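Local atomic coordinates of translation initiation factor eIF2b-like protein,Translation initiation factor eIF2b-like protein (Chaetomium thermophilum, PDB entry 4ZEM), a protein that serves as the beta subunit of the heterodecameric translation initiation factor eIF2B, a complex thought to promote guanine nucleotide exchange on eIF2. Residues G286-A291 / Y351-L356. Residues are numbered along the deposited sequence; the frame is centred on the assembly and turned at random.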
loop_
_atom_site.group_PDB
_atom_site.type_symbol
_atom_site.label_atom_id
_atom_site.label_comp_id
_atom_site.label_asym_id
_atom_site.label_seq_id
_atom_site.Cartn_x
_atom_site.Cartn_y
_atom_site.Cartn_z
ATOM N N GLY A 286 15.860 6.199 -10.907
ATOM C CA GLY A 286 16.134 5.953 -12.308
ATOM C C GLY A 286 14.902 5.603 -13.119
ATOM O O GLY A 286 14.951 5.573 -14.350
ATOM N N ALA A 287 13.792 5.344 -12.435
ATOM C CA ALA A 287 12.543 5.008 -13.112
ATOM C C ALA A 287 12.001 6.179 -13.928
ATOM O O ALA A 287 11.439 5.987 -15.004
ATOM C CB ALA A 287 11.502 4.547 -12.100
ATOM N N CYS A 288 12.177 7.391 -13.413
ATOM C CA CYS A 288 11.696 8.586 -14.095
ATOM C C CYS A 288 12.347 8.761 -15.469
ATOM O O CYS A 288 11.698 9.181 -16.427
ATOM C CB CYS A 288 11.938 9.822 -13.230
ATOM S SG CYS A 288 11.203 11.326 -13.894
ATOM N N ILE A 289 13.630 8.432 -15.557
ATOM C CA ILE A 289 14.345 8.495 -16.821
ATOM C C ILE A 289 13.749 7.501 -17.819
ATOM O O ILE A 289 13.573 7.813 -18.995
ATOM C CB ILE A 289 15.850 8.216 -16.628
ATOM C CG1 ILE A 289 16.423 9.153 -15.564
ATOM C CG2 ILE A 289 16.603 8.387 -17.939
ATOM C CD1 ILE A 289 17.904 8.974 -15.312
ATOM N N ALA A 290 13.449 6.299 -17.343
ATOM C CA ALA A 290 12.844 5.276 -18.186
ATOM C C ALA A 290 11.444 5.704 -18.612
ATOM O O ALA A 290 11.017 5.455 -19.745
ATOM C CB ALA A 290 12.800 3.943 -17.457
ATOM N N ALA A 291 10.728 6.343 -17.698
ATOM C CA ALA A 291 9.380 6.792 -17.987
ATOM C C ALA A 291 9.379 7.817 -19.101
ATOM O O ALA A 291 8.526 7.790 -19.978
ATOM C CB ALA A 291 8.737 7.370 -16.740
ATOM N N TYR A 351 10.688 10.527 -8.320
ATOM C CA TYR A 351 9.310 10.940 -8.453
ATOM C C TYR A 351 8.956 10.993 -9.933
ATOM O O TYR A 351 9.723 11.507 -10.747
ATOM C CB TYR A 351 9.091 12.290 -7.772
ATOM C CG TYR A 351 7.790 12.964 -8.122
ATOM C CD1 TYR A 351 6.619 12.638 -7.449
ATOM C CD2 TYR A 351 7.736 13.952 -9.099
ATOM C CE1 TYR A 351 5.422 13.258 -7.756
ATOM C CE2 TYR A 351 6.545 14.582 -9.410
ATOM C CZ TYR A 351 5.390 14.231 -8.734
ATOM O OH TYR A 351 4.197 14.846 -9.034
ATOM N N ILE A 352 7.811 10.432 -10.290
ATOM C CA ILE A 352 7.350 10.522 -11.663
ATOM C C ILE A 352 6.110 11.398 -11.691
ATOM O O ILE A 352 5.120 11.089 -11.028
ATOM C CB ILE A 352 7.033 9.134 -12.243
ATOM C CG1 ILE A 352 8.302 8.285 -12.297
ATOM C CG2 ILE A 352 6.396 9.260 -13.621
ATOM C CD1 ILE A 352 8.110 6.953 -12.967
ATOM N N PRO A 353 6.155 12.499 -12.456
ATOM C CA PRO A 353 4.991 13.382 -12.580
ATOM C C PRO A 353 3.885 12.691 -13.387
ATOM O O PRO A 353 4.182 11.774 -14.157
ATOM C CB PRO A 353 5.557 14.613 -13.295
ATOM C CG PRO A 353 6.736 14.116 -14.033
ATOM C CD PRO A 353 7.309 12.983 -13.235
ATOM N N PRO A 354 2.622 13.104 -13.194
ATOM C CA PRO A 354 1.485 12.422 -13.834
ATOM C C PRO A 354 1.504 12.422 -15.372
ATOM O O PRO A 354 0.944 11.506 -15.980
ATOM C CB PRO A 354 0.277 13.210 -13.308
ATOM C CG PRO A 354 0.839 14.552 -12.916
ATOM C CD PRO A 354 2.184 14.234 -12.353
ATOM N N ASP A 355 2.129 13.420 -15.988
ATOM C CA ASP A 355 2.213 13.482 -17.447
ATOM C C ASP A 355 2.930 12.270 -18.048
ATOM O O ASP A 355 2.608 11.842 -19.153
ATOM C CB ASP A 355 2.896 14.777 -17.889
ATOM C CG ASP A 355 1.904 15.902 -18.114
ATOM O OD1 ASP A 355 0.726 15.735 -17.731
ATOM O OD2 ASP A 355 2.292 16.947 -18.681
ATOM N N LEU A 356 3.918 11.750 -17.323
ATOM C CA LEU A 356 4.691 10.576 -17.745
ATOM C C LEU A 356 3.979 9.239 -17.519
ATOM O O LEU A 356 4.460 8.202 -17.974
ATOM C CB LEU A 356 6.047 10.545 -17.038
ATOM C CG LEU A 356 6.975 11.701 -17.423
ATOM C CD1 LEU A 356 8.329 11.609 -16.723
ATOM C CD2 LEU A 356 7.143 11.766 -18.938
#
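Ile352 lies against Ala287, Cys288 and Ala291 in the first turn of helix 287-296, chiefly through its CG1-CD1 branch, and the contact illustrates how a small-residue helix face receives a branched aliphatic side chain. Its CB points at the helix, and CG1, lying anti to the carbonyl carbon (chi1 -63°), continues in that direction to pass 3.9 Å from CA of Cys288. The chain stays extended at chi2, which carries the tip CD1 over the helix surface. There CD1 settles 3.8 Å from CB of Ala291, with the methyl CB of Ala287, one turn earlier, at 4.2 Å. The carbonyl O of Ala287 also lies near this methyl, but it accepts the backbone N-H of Ala291 within the helix.

Cys288 passes alongside: its SG stands anti to the backbone N (chi1 -173°), reaching the end of the strand, where it approaches the carbonyl O of Tyr351 at 3.5 Å, CD1 of Leu356 at 4.0 Å and the Pro353 ring at CD. Leu356, brought back to the helix by the short 3-10 turn 354-356, completes the surface: its CB faces CB of Ala291 at 4.2 Å, so that this alanine touches both Ile352 and Leu356.

Segment 351-356 thus leaves strand 349-352, outermost in this chain's small antiparallel sheet, and wraps along the helix before strand 359-362 of the large Rossmann-like sheet. Phe270 of the central strand 267-271 packs against Ala287 and Ala291 as well, while Asp350 takes a hydrogen bond from N of Gly286 at the helix N-cap.

Methyl, methylene and sulfur surfaces make up most of the join, which implies that burial of apolar groups probably contributes more than directional bonds to holding the helix start here.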